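Local atomic coordinates of ubiquitin conjugating enzyme (Agrocybe aegerita, PDB entry 3WE5), a protein that probably accepts activated ubiquitin from an E1 enzyme as a thioester and passes it on toward substrate proteins, as ubiquitin-conjugating (E2) enzymes do. Residues Q76-A81 against A89-V94; W56-E61 against S126-C131; Y107-I112 against R155-N160; P101-V106 against Q135-S140; N65-G70 against K142-P147. All coordinates share one frame; numbering follows the deposited sequence.

Contact 1 (Q76-A81 against A89-V94)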
# COMPACT_ATOMS: atom_id res chain seq x y z
N GLN A 76 14.31 9.06 -12.05
CA GLN A 76 15.17 10.21 -11.80
C GLN A 76 15.87 10.05 -10.45
O GLN A 76 15.24 9.63 -9.48
CB GLN A 76 14.29 11.46 -11.79
CG GLN A 76 14.99 12.79 -11.46
CD GLN A 76 13.94 13.90 -11.36
OE1 GLN A 76 13.47 14.40 -12.37
NE2 GLN A 76 13.51 14.22 -10.14
N PHE A 77 17.17 10.34 -10.44
CA PHE A 77 17.97 10.42 -9.21
C PHE A 77 18.36 11.86 -8.99
O PHE A 77 18.88 12.50 -9.90
CB PHE A 77 19.25 9.61 -9.37
CG PHE A 77 19.03 8.14 -9.34
CD1 PHE A 77 18.45 7.49 -10.40
CD2 PHE A 77 19.40 7.40 -8.22
CE1 PHE A 77 18.23 6.10 -10.35
CE2 PHE A 77 19.20 6.06 -8.16
CZ PHE A 77 18.60 5.40 -9.22
N ARG A 78 18.13 12.37 -7.79
CA ARG A 78 18.71 13.67 -7.40
C ARG A 78 19.66 13.49 -6.23
O ARG A 78 19.34 12.76 -5.27
CB ARG A 78 17.59 14.66 -7.05
CG ARG A 78 16.91 15.25 -8.27
CD ARG A 78 15.91 16.33 -7.91
NE ARG A 78 14.69 15.76 -7.35
CZ ARG A 78 13.69 16.48 -6.85
NH1 ARG A 78 13.79 17.80 -6.80
NH2 ARG A 78 12.61 15.87 -6.39
N PHE A 79 20.82 14.14 -6.30
CA PHE A 79 21.90 13.98 -5.30
C PHE A 79 22.15 15.28 -4.56
O PHE A 79 22.28 16.33 -5.19
CB PHE A 79 23.21 13.54 -5.98
CG PHE A 79 23.05 12.39 -6.96
CD1 PHE A 79 22.90 11.09 -6.48
CD2 PHE A 79 23.03 12.60 -8.32
CE1 PHE A 79 22.69 10.01 -7.36
CE2 PHE A 79 22.87 11.52 -9.22
CZ PHE A 79 22.69 10.24 -8.73
N ASP A 80 22.21 15.23 -3.23
CA ASP A 80 22.61 16.45 -2.50
C ASP A 80 24.10 16.43 -2.17
O ASP A 80 24.82 15.51 -2.56
CB ASP A 80 21.72 16.69 -1.27
CG ASP A 80 21.87 15.63 -0.19
OD1 ASP A 80 22.97 15.06 -0.03
OD2 ASP A 80 20.89 15.35 0.52
N ALA A 81 24.60 17.44 -1.46
CA ALA A 81 26.04 17.55 -1.26
C ALA A 81 26.63 16.52 -0.29
O ALA A 81 27.87 16.42 -0.18
CB ALA A 81 26.41 18.97 -0.79
N ALA A 89 17.60 11.08 -3.80
CA ALA A 89 16.16 11.24 -3.89
C ALA A 89 15.76 10.62 -5.22
O ALA A 89 16.25 11.02 -6.27
CB ALA A 89 15.80 12.69 -3.87
N VAL A 90 14.91 9.61 -5.17
CA VAL A 90 14.63 8.81 -6.36
C VAL A 90 13.12 8.73 -6.62
O VAL A 90 12.33 8.42 -5.72
CB VAL A 90 15.19 7.38 -6.18
CG1 VAL A 90 14.95 6.54 -7.44
CG2 VAL A 90 16.67 7.42 -5.88
N GLN A 91 12.71 9.02 -7.86
CA GLN A 91 11.30 8.98 -8.21
C GLN A 91 11.13 8.68 -9.70
O GLN A 91 12.01 9.00 -10.53
CB GLN A 91 10.62 10.31 -7.85
CG GLN A 91 11.17 11.49 -8.63
CD GLN A 91 11.08 12.79 -7.85
OE1 GLN A 91 12.02 13.18 -7.15
NE2 GLN A 91 9.94 13.47 -7.95
N PHE A 92 10.02 8.03 -10.04
CA PHE A 92 9.65 7.88 -11.43
C PHE A 92 9.16 9.24 -11.90
O PHE A 92 8.48 9.97 -11.15
CB PHE A 92 8.59 6.79 -11.61
CG PHE A 92 9.12 5.39 -11.43
CD1 PHE A 92 9.84 4.77 -12.45
CD2 PHE A 92 8.96 4.72 -10.23
CE1 PHE A 92 10.37 3.47 -12.29
CE2 PHE A 92 9.46 3.41 -10.06
CZ PHE A 92 10.17 2.79 -11.08
N VAL A 93 9.52 9.58 -13.14
CA VAL A 93 9.12 10.83 -13.77
C VAL A 93 7.69 10.77 -14.29
O VAL A 93 7.27 9.79 -14.93
CB VAL A 93 10.11 11.21 -14.88
CG1 VAL A 93 9.64 12.47 -15.64
CG2 VAL A 93 11.47 11.46 -14.30
N VAL A 94 6.92 11.80 -13.98
CA VAL A 94 5.52 11.82 -14.41
C VAL A 94 5.19 13.08 -15.19
O VAL A 94 4.01 13.46 -15.31
CB VAL A 94 4.54 11.64 -13.24
CG1 VAL A 94 4.70 10.26 -12.63
CG2 VAL A 94 4.74 12.72 -12.17
O HOH W 1 14.45 12.80 -7.63
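Four backbone hydrogen bonds join Gln76-Arg78 to Ala89-Gln91 as the two arms of an antiparallel beta hairpin. Gln76 and Gln91 form one hydrogen-bonded pair, with Gln76 N 2.8 Å from Gln91 O. Arg78 and Ala89 form the other, and Phe77 with Val90 is the non-hydrogen-bonded pair between them; the strand axes run at 160° to each other.

The polar side chains meet on the face that carries Gln76, Arg78, Ala89 and Gln91. Arg78 NH2 donates to Gln91 OE1 over 2.9 Å, with guanidinium and amide planes 54° apart. A water accepts from Gln76 NE2 and Arg78 NE and donates to Ala89 O, tying both strands together at one point. Arg78 NH1 has a second, charged partner in Asp159.

Apolar contacts fill the other face. Val90 CG1 stands over the Phe77 ring in a CH-pi contact, 4.3 Å from its centroid and 12° off the normal, while Val90 CG2 comes to 3.6 Å from Phe77 CD2.

Strand 55-61 flanks strand 72-78 on its other side, bonding through Trp56 to Phe77, and helix 127-140 covers the apolar face, where Val127, Val130 and Cys131 touch Phe77.

Contact 2 (W56-E61 against S126-C131)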
# COMPACT_ATOMS: atom_id res chain seq x y z
N TRP A 56 20.36 12.73 -12.43
CA TRP A 56 20.53 11.76 -13.52
C TRP A 56 19.20 11.11 -13.87
O TRP A 56 18.30 10.99 -13.03
CB TRP A 56 21.51 10.64 -13.11
CG TRP A 56 22.95 11.03 -12.89
CD1 TRP A 56 23.52 12.27 -13.04
CD2 TRP A 56 23.99 10.14 -12.49
NE1 TRP A 56 24.87 12.21 -12.74
CE2 TRP A 56 25.19 10.91 -12.40
CE3 TRP A 56 24.04 8.77 -12.20
CZ2 TRP A 56 26.42 10.34 -12.01
CZ3 TRP A 56 25.26 8.21 -11.80
CH2 TRP A 56 26.45 9.00 -11.73
N LEU A 57 19.06 10.69 -15.12
CA LEU A 57 17.87 9.97 -15.57
C LEU A 57 18.25 8.63 -16.21
O LEU A 57 19.19 8.54 -16.99
CB LEU A 57 17.15 10.79 -16.65
CG LEU A 57 16.59 12.14 -16.22
CD1 LEU A 57 16.07 12.89 -17.47
CD2 LEU A 57 15.49 11.97 -15.20
N PHE A 58 17.48 7.59 -15.85
CA PHE A 58 17.58 6.26 -16.45
C PHE A 58 16.22 5.84 -17.03
O PHE A 58 15.18 6.34 -16.62
CB PHE A 58 17.94 5.22 -15.37
CG PHE A 58 19.32 5.36 -14.82
CD1 PHE A 58 19.59 6.30 -13.84
CD2 PHE A 58 20.35 4.55 -15.28
CE1 PHE A 58 20.87 6.43 -13.32
CE2 PHE A 58 21.63 4.66 -14.77
CZ PHE A 58 21.90 5.63 -13.79
N THR A 59 16.23 4.92 -17.98
CA THR A 59 15.00 4.17 -18.27
C THR A 59 15.12 2.79 -17.63
O THR A 59 16.20 2.23 -17.58
CB THR A 59 14.69 4.05 -19.75
OG1 THR A 59 15.76 3.39 -20.42
CG2 THR A 59 14.48 5.42 -20.36
N ILE A 60 13.99 2.30 -17.13
CA ILE A 60 13.93 1.00 -16.47
C ILE A 60 12.88 0.16 -17.19
O ILE A 60 11.70 0.55 -17.28
CB ILE A 60 13.49 1.15 -15.02
CG1 ILE A 60 14.46 2.05 -14.24
CG2 ILE A 60 13.32 -0.23 -14.35
CD1 ILE A 60 15.89 1.54 -14.16
N GLU A 61 13.32 -0.97 -17.72
CA GLU A 61 12.37 -1.94 -18.29
C GLU A 61 12.49 -3.21 -17.48
O GLU A 61 13.60 -3.67 -17.20
CB GLU A 61 12.69 -2.24 -19.75
CG GLU A 61 11.77 -3.30 -20.33
CD GLU A 61 11.84 -3.40 -21.84
OE1 GLU A 61 12.44 -2.49 -22.46
OE2 GLU A 61 11.30 -4.39 -22.39
N SER A 126 24.90 1.87 -4.64
CA SER A 126 25.26 2.71 -5.78
C SER A 126 23.99 3.03 -6.52
O SER A 126 22.94 2.46 -6.25
CB SER A 126 26.20 1.98 -6.72
OG SER A 126 25.58 0.81 -7.25
N VAL A 127 24.08 3.96 -7.46
CA VAL A 127 22.93 4.28 -8.27
C VAL A 127 22.42 3.04 -9.03
O VAL A 127 21.20 2.79 -9.07
CB VAL A 127 23.31 5.39 -9.26
CG1 VAL A 127 22.16 5.59 -10.25
CG2 VAL A 127 23.58 6.67 -8.47
N ILE A 128 23.34 2.30 -9.62
CA ILE A 128 22.95 1.10 -10.38
C ILE A 128 22.32 0.05 -9.47
O ILE A 128 21.33 -0.57 -9.83
CB ILE A 128 24.13 0.54 -11.16
CG1 ILE A 128 24.52 1.53 -12.26
CG2 ILE A 128 23.78 -0.82 -11.78
CD1 ILE A 128 23.51 1.61 -13.42
N ALA A 129 22.85 -0.12 -8.26
CA ALA A 129 22.17 -1.01 -7.29
C ALA A 129 20.73 -0.60 -7.00
O ALA A 129 19.85 -1.45 -6.90
CB ALA A 129 22.99 -1.12 -5.96
N VAL A 130 20.46 0.69 -6.86
CA VAL A 130 19.11 1.15 -6.68
C VAL A 130 18.25 0.80 -7.90
O VAL A 130 17.11 0.37 -7.76
CB VAL A 130 19.08 2.67 -6.43
CG1 VAL A 130 17.64 3.17 -6.36
CG2 VAL A 130 19.82 2.99 -5.13
N CYS A 131 18.79 1.04 -9.10
CA CYS A 131 18.04 0.74 -10.33
C CYS A 131 17.64 -0.73 -10.38
O CYS A 131 16.49 -1.07 -10.73
CB CYS A 131 18.90 1.02 -11.55
SG CYS A 131 19.10 2.81 -11.92
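With chi1 at -68°, Phe58 holds CG anti to its carbonyl carbon and reaches from the strand toward the helix; Cys131, with SG likewise anti to its carbonyl carbon, meets the ring. This is the sheet-to-helix packing of the alpha+beta fold of E2 enzymes: strand 55-61 of the antiparallel sheet lies against the first turn of helix 127-140, the short axes 10.9 Å apart at their closest and 31° apart in direction.

Every second residue of the strand, Trp56, Phe58 and Ile60, turns toward the helix, and Val127, Ile128 and Cys131 answer from it. Phe58 is the shared partner of all three. Val127 CG1 approaches the far end of the ring, 3.4 Å from CE1, a close fit for two carbons. Ile128 points its CB elsewhere, yet its CD1 bends in to 3.8 Å from Phe58 CE2, the two side chains crossing at about a right angle. To one side of Phe58, Trp56 CZ3 lies 4.0 Å from Val127 CG2; to the other, Ile60 CD1 meets Cys131 CB at the same distance.

The helix start is capped by Ser126, whose OG accepts from Ala129 N at 3.1 Å. The indole nitrogen of Trp56 is satisfied by Asp52 O, and Phe77 of the next strand packs on both the Phe58 ring and the helix, so the core continues beyond these two segments. In the sulfur-aromatic contact at its middle, Cys131 SG sits 3.9 Å from the centroid of the Phe58 ring, 11° off the normal and over its centre.

Contact 3 (Y107-I112 against R155-N160)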
# COMPACT_ATOMS: atom_id res chain seq x y z
N TYR A 107 3.82 5.73 -5.77
CA TYR A 107 2.72 6.69 -5.76
C TYR A 107 2.47 7.24 -7.17
O TYR A 107 3.34 7.18 -8.02
CB TYR A 107 3.01 7.81 -4.75
CG TYR A 107 2.91 7.30 -3.33
CD1 TYR A 107 1.67 7.11 -2.75
CD2 TYR A 107 4.05 6.96 -2.60
CE1 TYR A 107 1.54 6.62 -1.46
CE2 TYR A 107 3.93 6.47 -1.31
CZ TYR A 107 2.68 6.31 -0.75
OH TYR A 107 2.54 5.82 0.53
N SER A 108 1.27 7.76 -7.41
CA SER A 108 0.91 8.24 -8.74
C SER A 108 1.72 9.48 -9.15
O SER A 108 1.78 9.84 -10.33
CB SER A 108 -0.60 8.53 -8.81
OG SER A 108 -0.96 9.54 -7.88
N ASN A 109 2.32 10.15 -8.17
CA ASN A 109 3.19 11.27 -8.43
C ASN A 109 4.63 10.82 -8.67
O ASN A 109 5.52 11.64 -8.82
CB ASN A 109 3.14 12.30 -7.30
CG ASN A 109 3.79 11.80 -6.02
OD1 ASN A 109 4.06 10.61 -5.86
ND2 ASN A 109 4.02 12.72 -5.09
N GLY A 110 4.85 9.51 -8.68
CA GLY A 110 6.18 8.98 -8.99
C GLY A 110 7.06 8.69 -7.79
O GLY A 110 8.11 8.03 -7.93
N HIS A 111 6.67 9.18 -6.62
CA HIS A 111 7.45 8.94 -5.41
C HIS A 111 7.43 7.45 -5.08
O HIS A 111 6.44 6.76 -5.36
CB HIS A 111 6.88 9.74 -4.24
CG HIS A 111 7.10 11.21 -4.37
ND1 HIS A 111 6.91 12.08 -3.32
CD2 HIS A 111 7.50 11.96 -5.42
CE1 HIS A 111 7.18 13.31 -3.72
NE2 HIS A 111 7.55 13.27 -4.99
N ILE A 112 8.50 6.97 -4.48
CA ILE A 112 8.67 5.53 -4.26
C ILE A 112 8.84 5.21 -2.79
O ILE A 112 9.64 5.84 -2.10
CB ILE A 112 9.92 5.02 -5.01
CG1 ILE A 112 9.80 5.28 -6.52
CG2 ILE A 112 10.17 3.54 -4.69
CD1 ILE A 112 11.14 5.21 -7.26
N ARG A 155 -1.73 14.44 -2.36
CA ARG A 155 -2.29 15.78 -2.16
C ARG A 155 -1.33 16.72 -1.44
O ARG A 155 -1.24 17.90 -1.78
CB ARG A 155 -3.59 15.70 -1.35
CG ARG A 155 -4.79 15.23 -2.14
CD ARG A 155 -6.09 15.60 -1.42
NE ARG A 155 -6.36 14.72 -0.29
CZ ARG A 155 -7.01 13.56 -0.38
NH1 ARG A 155 -7.45 13.14 -1.56
NH2 ARG A 155 -7.21 12.82 0.70
N THR A 156 -0.63 16.20 -0.44
CA THR A 156 0.22 17.02 0.42
C THR A 156 1.72 16.77 0.21
O THR A 156 2.56 17.32 0.92
CB THR A 156 -0.13 16.79 1.91
OG1 THR A 156 0.75 17.54 2.75
CG2 THR A 156 -0.01 15.32 2.25
N ALA A 157 2.05 15.96 -0.79
CA ALA A 157 3.44 15.54 -1.02
C ALA A 157 4.38 16.67 -1.47
O ALA A 157 4.06 17.44 -2.37
CB ALA A 157 3.49 14.37 -2.00
N PRO A 158 5.56 16.74 -0.85
CA PRO A 158 6.57 17.76 -1.13
C PRO A 158 7.32 17.49 -2.44
O PRO A 158 7.24 16.37 -2.95
CB PRO A 158 7.53 17.61 0.04
CG PRO A 158 7.46 16.15 0.38
CD PRO A 158 6.03 15.75 0.14
N ASP A 159 8.04 18.50 -2.95
CA ASP A 159 8.81 18.36 -4.19
C ASP A 159 9.76 17.18 -4.10
O ASP A 159 9.82 16.34 -5.00
CB ASP A 159 9.63 19.62 -4.50
CG ASP A 159 10.61 19.41 -5.66
OD1 ASP A 159 10.15 19.30 -6.81
OD2 ASP A 159 11.84 19.34 -5.41
N ASN A 160 10.50 17.14 -3.00
CA ASN A 160 11.49 16.12 -2.80
C ASN A 160 10.89 15.03 -1.93
O ASN A 160 10.40 15.31 -0.84
CB ASN A 160 12.72 16.73 -2.13
CG ASN A 160 13.97 15.92 -2.36
OD1 ASN A 160 14.12 14.84 -1.78
ND2 ASN A 160 14.87 16.42 -3.20
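His111 presents one edge of its imidazole to the chain after helix 150-156, with CE1 3.2 Å from Pro158 O and that oxygen near the ring plane. The histidine follows directly on a type I beta turn, Tyr107 to Gly110, overlapped by an Asx turn: Asn109 OD1 accepts from His111 N. This turn lies on the long loop before helix 127-140, the part of an E2 that leads into the active-site cysteine.

From CB, which heads toward Ala157-Asn160, the His111 side chain runs to CG, placed anti to the carbonyl carbon by chi1 of -70°. ND1, on one side of the ring, is bonded to the Tyr153 hydroxyl of helix 150-156, which fixes the rotation of the imidazole. CE1, next round the ring, makes the approach to Pro158 O and also comes to 4.2 Å from Ala157 CB. NE2 is farther from the same carbonyl, at 3.7 Å, and lies 3.8 Å from Asp159 O, too long in both cases to count as a bond. Asp159 spends its own carboxylate on a salt bridge to Arg78 of the sheet, which probably helps to keep this chain beside the histidine.

Over one face of the imidazole lies the Asn109 amide, with Asn109 ND2 3.3 Å above the plane of the His111 ring and over its centre. The chi1 of Asn109, 70°, sets CG between the backbone N and the carbonyl carbon; this brings OD1 to His111 N and lays ND2 over the ring. On the side of the second segment, Asn109 ND2 stops 3.5 Å from Ala157 CB.

Contact 4 (P101-V106 against Q135-S140)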
# COMPACT_ATOMS: atom_id res chain seq x y z
N PRO A 101 4.84 3.65 -12.92
CA PRO A 101 4.28 2.30 -12.95
C PRO A 101 3.20 2.17 -11.87
O PRO A 101 3.36 2.75 -10.79
CB PRO A 101 5.48 1.41 -12.61
CG PRO A 101 6.49 2.33 -11.96
CD PRO A 101 6.28 3.66 -12.58
N VAL A 102 2.12 1.45 -12.17
CA VAL A 102 1.10 1.19 -11.15
C VAL A 102 1.57 0.01 -10.31
O VAL A 102 1.64 -1.13 -10.78
CB VAL A 102 -0.27 0.91 -11.78
CG1 VAL A 102 -1.30 0.68 -10.68
CG2 VAL A 102 -0.68 2.07 -12.65
N HIS A 103 1.92 0.30 -9.06
CA HIS A 103 2.58 -0.65 -8.19
C HIS A 103 2.31 -0.23 -6.75
O HIS A 103 2.21 0.97 -6.47
CB HIS A 103 4.10 -0.62 -8.45
CG HIS A 103 4.87 -1.62 -7.67
ND1 HIS A 103 5.31 -1.40 -6.38
CD2 HIS A 103 5.29 -2.87 -7.99
CE1 HIS A 103 5.94 -2.46 -5.94
NE2 HIS A 103 5.96 -3.37 -6.90
N PRO A 104 2.16 -1.20 -5.83
CA PRO A 104 1.79 -0.88 -4.44
C PRO A 104 2.82 -0.06 -3.66
O PRO A 104 2.48 0.45 -2.58
CB PRO A 104 1.66 -2.26 -3.78
CG PRO A 104 1.41 -3.20 -4.90
CD PRO A 104 2.19 -2.66 -6.06
N HIS A 105 4.04 0.05 -4.16
CA HIS A 105 5.05 0.87 -3.50
C HIS A 105 5.40 2.13 -4.30
O HIS A 105 6.33 2.86 -3.93
CB HIS A 105 6.30 0.03 -3.22
CG HIS A 105 6.10 -0.97 -2.13
ND1 HIS A 105 6.49 -0.73 -0.82
CD2 HIS A 105 5.52 -2.19 -2.13
CE1 HIS A 105 6.18 -1.77 -0.08
NE2 HIS A 105 5.60 -2.67 -0.84
N VAL A 106 4.64 2.40 -5.36
CA VAL A 106 4.87 3.59 -6.19
C VAL A 106 3.66 4.50 -6.24
O VAL A 106 2.60 4.09 -6.69
CB VAL A 106 5.29 3.21 -7.63
CG1 VAL A 106 5.60 4.50 -8.44
CG2 VAL A 106 6.53 2.33 -7.58
N GLN A 135 13.92 -2.33 -10.21
CA GLN A 135 13.51 -3.20 -11.32
C GLN A 135 12.95 -4.51 -10.77
O GLN A 135 11.91 -4.99 -11.23
CB GLN A 135 14.71 -3.47 -12.21
CG GLN A 135 14.42 -4.21 -13.54
CD GLN A 135 15.71 -4.54 -14.24
OE1 GLN A 135 16.68 -4.95 -13.59
NE2 GLN A 135 15.76 -4.35 -15.55
N SER A 136 13.64 -5.07 -9.78
CA SER A 136 13.24 -6.32 -9.12
C SER A 136 11.96 -6.17 -8.30
O SER A 136 11.15 -7.10 -8.21
CB SER A 136 14.36 -6.81 -8.20
OG SER A 136 15.50 -7.19 -8.94
N MET A 137 11.78 -5.00 -7.68
CA MET A 137 10.55 -4.71 -6.96
C MET A 137 9.36 -4.71 -7.92
O MET A 137 8.29 -5.24 -7.60
CB MET A 137 10.67 -3.35 -6.26
CG MET A 137 9.37 -2.83 -5.65
SD MET A 137 9.47 -1.06 -5.30
CE MET A 137 9.06 -0.37 -6.90
N LEU A 138 9.55 -4.12 -9.10
CA LEU A 138 8.49 -4.12 -10.10
C LEU A 138 8.26 -5.57 -10.57
O LEU A 138 7.11 -6.00 -10.73
CB LEU A 138 8.84 -3.19 -11.27
CG LEU A 138 8.87 -1.67 -11.05
CD1 LEU A 138 9.27 -0.95 -12.32
CD2 LEU A 138 7.52 -1.18 -10.61
N ALA A 139 9.33 -6.32 -10.74
CA ALA A 139 9.22 -7.69 -11.25
C ALA A 139 8.44 -8.58 -10.28
O ALA A 139 7.77 -9.53 -10.69
CB ALA A 139 10.61 -8.28 -11.50
N SER A 140 8.54 -8.27 -8.99
CA SER A 140 7.92 -9.10 -7.94
C SER A 140 6.40 -8.93 -7.84
O SER A 140 5.73 -9.76 -7.23
CB SER A 140 8.57 -8.79 -6.59
OG SER A 140 8.04 -7.60 -6.04
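This is a buried contact, mostly apolar but with one polar bond, in which the long loop after strand 89-92 of the E2 fold packs on the last turns of helix 127-140. His103-Pro104-His105 stands where most E2s have His-Pro-Asn, as in the UBE2W family, ahead of Cys113, probably the active-site cysteine. His103 begins a type I beta turn that runs to Val106. With chi1 -176°, its CG lies opposite the backbone N and the ring extends to the helix.

The imidazole is held at both nitrogens. ND1 accepts from His105 N, 2.9 Å away, which leaves NE2 as the donor, and NE2 gives its hydrogen to Met137 O at 3.1 Å. That second bond is bent, 136° at the hydrogen, and comes from above the carbonyl plane.

Met137 bends at chi3 (84°) to bring CE over one ring face, 4.1 Å from the centroid of His103, while Pro104 CD covers the opposite face. The same methyl reaches Val106 CG2, and Leu138 CD2 fills the angle between Pro101 CB and His103 CD2. Ser140 O bonds to Lys143 of the second subunit. Met137 O takes a further hydrogen from Ser140 OG, 2.8 Å away, and the two donors reach it from opposite faces of its plane.

Contact 5 (N65-G70 against K142-P147)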
# COMPACT_ATOMS: atom_id res chain seq x y z
N ASN A 65 8.95 -12.40 -17.15
CA ASN A 65 7.52 -12.32 -17.03
C ASN A 65 7.13 -11.37 -15.91
O ASN A 65 7.54 -11.55 -14.76
CB ASN A 65 6.91 -13.71 -16.80
CG ASN A 65 7.01 -14.58 -18.03
OD1 ASN A 65 6.41 -14.28 -19.06
ND2 ASN A 65 7.73 -15.69 -17.93
N SER A 66 6.36 -10.34 -16.25
CA SER A 66 5.93 -9.37 -15.25
C SER A 66 4.67 -8.65 -15.69
O SER A 66 4.18 -8.84 -16.81
CB SER A 66 7.03 -8.33 -15.01
OG SER A 66 7.01 -7.37 -16.05
N GLN A 67 4.18 -7.78 -14.82
CA GLN A 67 3.01 -6.98 -15.10
C GLN A 67 3.33 -5.74 -15.93
O GLN A 67 2.44 -4.96 -16.25
CB GLN A 67 2.35 -6.57 -13.79
CG GLN A 67 1.84 -7.76 -12.97
CD GLN A 67 0.68 -8.47 -13.64
OE1 GLN A 67 -0.36 -7.86 -13.90
NE2 GLN A 67 0.86 -9.76 -13.94
N TYR A 68 4.61 -5.56 -16.26
CA TYR A 68 5.07 -4.34 -16.94
C TYR A 68 5.83 -4.71 -18.21
O TYR A 68 6.69 -3.97 -18.67
CB TYR A 68 5.97 -3.52 -15.99
CG TYR A 68 5.37 -3.35 -14.61
CD1 TYR A 68 4.47 -2.33 -14.34
CD2 TYR A 68 5.69 -4.23 -13.57
CE1 TYR A 68 3.92 -2.18 -13.09
CE2 TYR A 68 5.13 -4.09 -12.32
CZ TYR A 68 4.25 -3.07 -12.09
OH TYR A 68 3.69 -2.92 -10.83
N GLN A 69 5.48 -5.85 -18.79
CA GLN A 69 6.19 -6.35 -19.97
C GLN A 69 6.19 -5.32 -21.10
O GLN A 69 5.16 -4.73 -21.41
CB GLN A 69 5.54 -7.67 -20.44
CG GLN A 69 6.44 -8.55 -21.30
CD GLN A 69 6.59 -8.03 -22.72
OE1 GLN A 69 5.64 -7.52 -23.31
NE2 GLN A 69 7.79 -8.15 -23.27
N GLY A 70 7.37 -5.09 -21.67
CA GLY A 70 7.52 -4.21 -22.82
C GLY A 70 7.43 -2.72 -22.58
O GLY A 70 7.40 -1.93 -23.52
N LYS A 142 2.60 -9.17 -8.46
CA LYS A 142 1.73 -10.12 -9.15
C LYS A 142 0.43 -9.46 -9.58
O LYS A 142 -0.32 -10.02 -10.38
CB LYS A 142 1.47 -11.34 -8.27
CG LYS A 142 2.70 -12.22 -8.02
CD LYS A 142 3.15 -12.97 -9.27
CE LYS A 142 4.36 -13.87 -9.00
NZ LYS A 142 5.63 -13.08 -8.87
N LYS A 143 0.17 -8.26 -9.07
CA LYS A 143 -1.06 -7.53 -9.39
C LYS A 143 -0.88 -6.02 -9.28
O LYS A 143 -0.57 -5.50 -8.21
CB LYS A 143 -2.20 -7.98 -8.47
CG LYS A 143 -3.41 -7.05 -8.50
CD LYS A 143 -4.30 -7.32 -7.30
CE LYS A 143 -4.54 -8.82 -7.14
NZ LYS A 143 -5.37 -9.15 -5.95
N LYS A 144 -1.08 -5.33 -10.39
CA LYS A 144 -0.92 -3.89 -10.46
C LYS A 144 -1.99 -3.14 -9.69
O LYS A 144 -3.16 -3.16 -10.08
CB LYS A 144 -0.95 -3.43 -11.91
CG LYS A 144 0.15 -4.01 -12.78
CD LYS A 144 0.03 -3.47 -14.20
CE LYS A 144 -0.03 -1.96 -14.18
NZ LYS A 144 -0.40 -1.37 -15.50
N GLU A 145 -1.60 -2.47 -8.62
CA GLU A 145 -2.52 -1.58 -7.90
C GLU A 145 -1.68 -0.50 -7.24
O GLU A 145 -0.51 -0.71 -6.95
CB GLU A 145 -3.33 -2.36 -6.86
CG GLU A 145 -2.53 -2.94 -5.71
CD GLU A 145 -3.41 -3.69 -4.73
OE1 GLU A 145 -4.60 -3.92 -5.05
OE2 GLU A 145 -2.90 -4.06 -3.65
N ARG A 146 -2.28 0.67 -7.02
CA ARG A 146 -1.59 1.78 -6.38
C ARG A 146 -1.50 1.53 -4.88
O ARG A 146 -2.21 0.65 -4.36
CB ARG A 146 -2.32 3.09 -6.69
CG ARG A 146 -2.16 3.52 -8.15
CD ARG A 146 -3.09 4.66 -8.55
NE ARG A 146 -2.81 5.14 -9.90
CZ ARG A 146 -3.37 4.65 -11.01
NH1 ARG A 146 -4.25 3.66 -10.95
NH2 ARG A 146 -3.05 5.16 -12.19
N PRO A 147 -0.62 2.28 -4.17
CA PRO A 147 -0.56 2.22 -2.70
C PRO A 147 -1.91 2.56 -2.08
O PRO A 147 -2.68 3.33 -2.67
CB PRO A 147 0.42 3.33 -2.35
CG PRO A 147 1.33 3.41 -3.54
CD PRO A 147 0.45 3.13 -4.73
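Long polar side chains touch here through their carbons: Gln67 CB and Lys144 CG come to 3.5 Å, and no bond between the two segments is found. Both residues turn CB toward the opposite segment, and their chains cross obliquely. Lys144 continues past the glutamine, its CD lying 3.5 Å from Gln67 O, then bends at chi3 (53°) so that CE reaches the neighbouring Tyr68, 4.1 Å from CE1. The lysine and tyrosine side chains slide past each other in opposite directions.

Gln67 folds back at chi2 (-68°), which lays its amide beside the backbone of Lys142. Gln67 CD is 3.7 Å from Lys142 O, and NE2 is no nearer, at 3.8 Å from the same oxygen. The shape of the 65-70 loop is set from within: Ser66 OG accepts from Tyr68 N at 3.0 Å, an ST turn that carries Gln67 at its bend.

The contact joins the loop between strands 55-61 and 72-78 to the one between helices 127-140 and 150-156, at the surface. Tyr68 is the buried member, its hydroxyl bonded to Val102 O, whereas Lys143 turns away and bonds Ser140 O of the second subunit. Since Gln67 and Lys144 supply most of the touching surface, with carbon atoms in the closest side-chain approaches, the two loops meet by shape and van der Waals contact, a join that is probably less directional than one made by paired charges.

Contacts 1 and 2 share the four-stranded antiparallel sheet: their centres are about 10 Å apart, and strands 72-78 and 55-61 are neighbours in it. Contacts 2 and 4, their centres about 14 Å apart, use the beginning and the later part of one helix, which thus links the sheet to the loop after strand 89-92. The centres of contacts 4 and 5 are about 7 Å apart, and both touch the second subunit. Along the chain, contact 1 is nested inside the loops closed by contacts 2 and 5, contact 4 inside that of contact 5, while contact 3 crosses contacts 2, 4 and 5. With the Arg78-Asp159 salt bridge between contacts 1 and 3, this interleaving is consistent with one compact E2 domain.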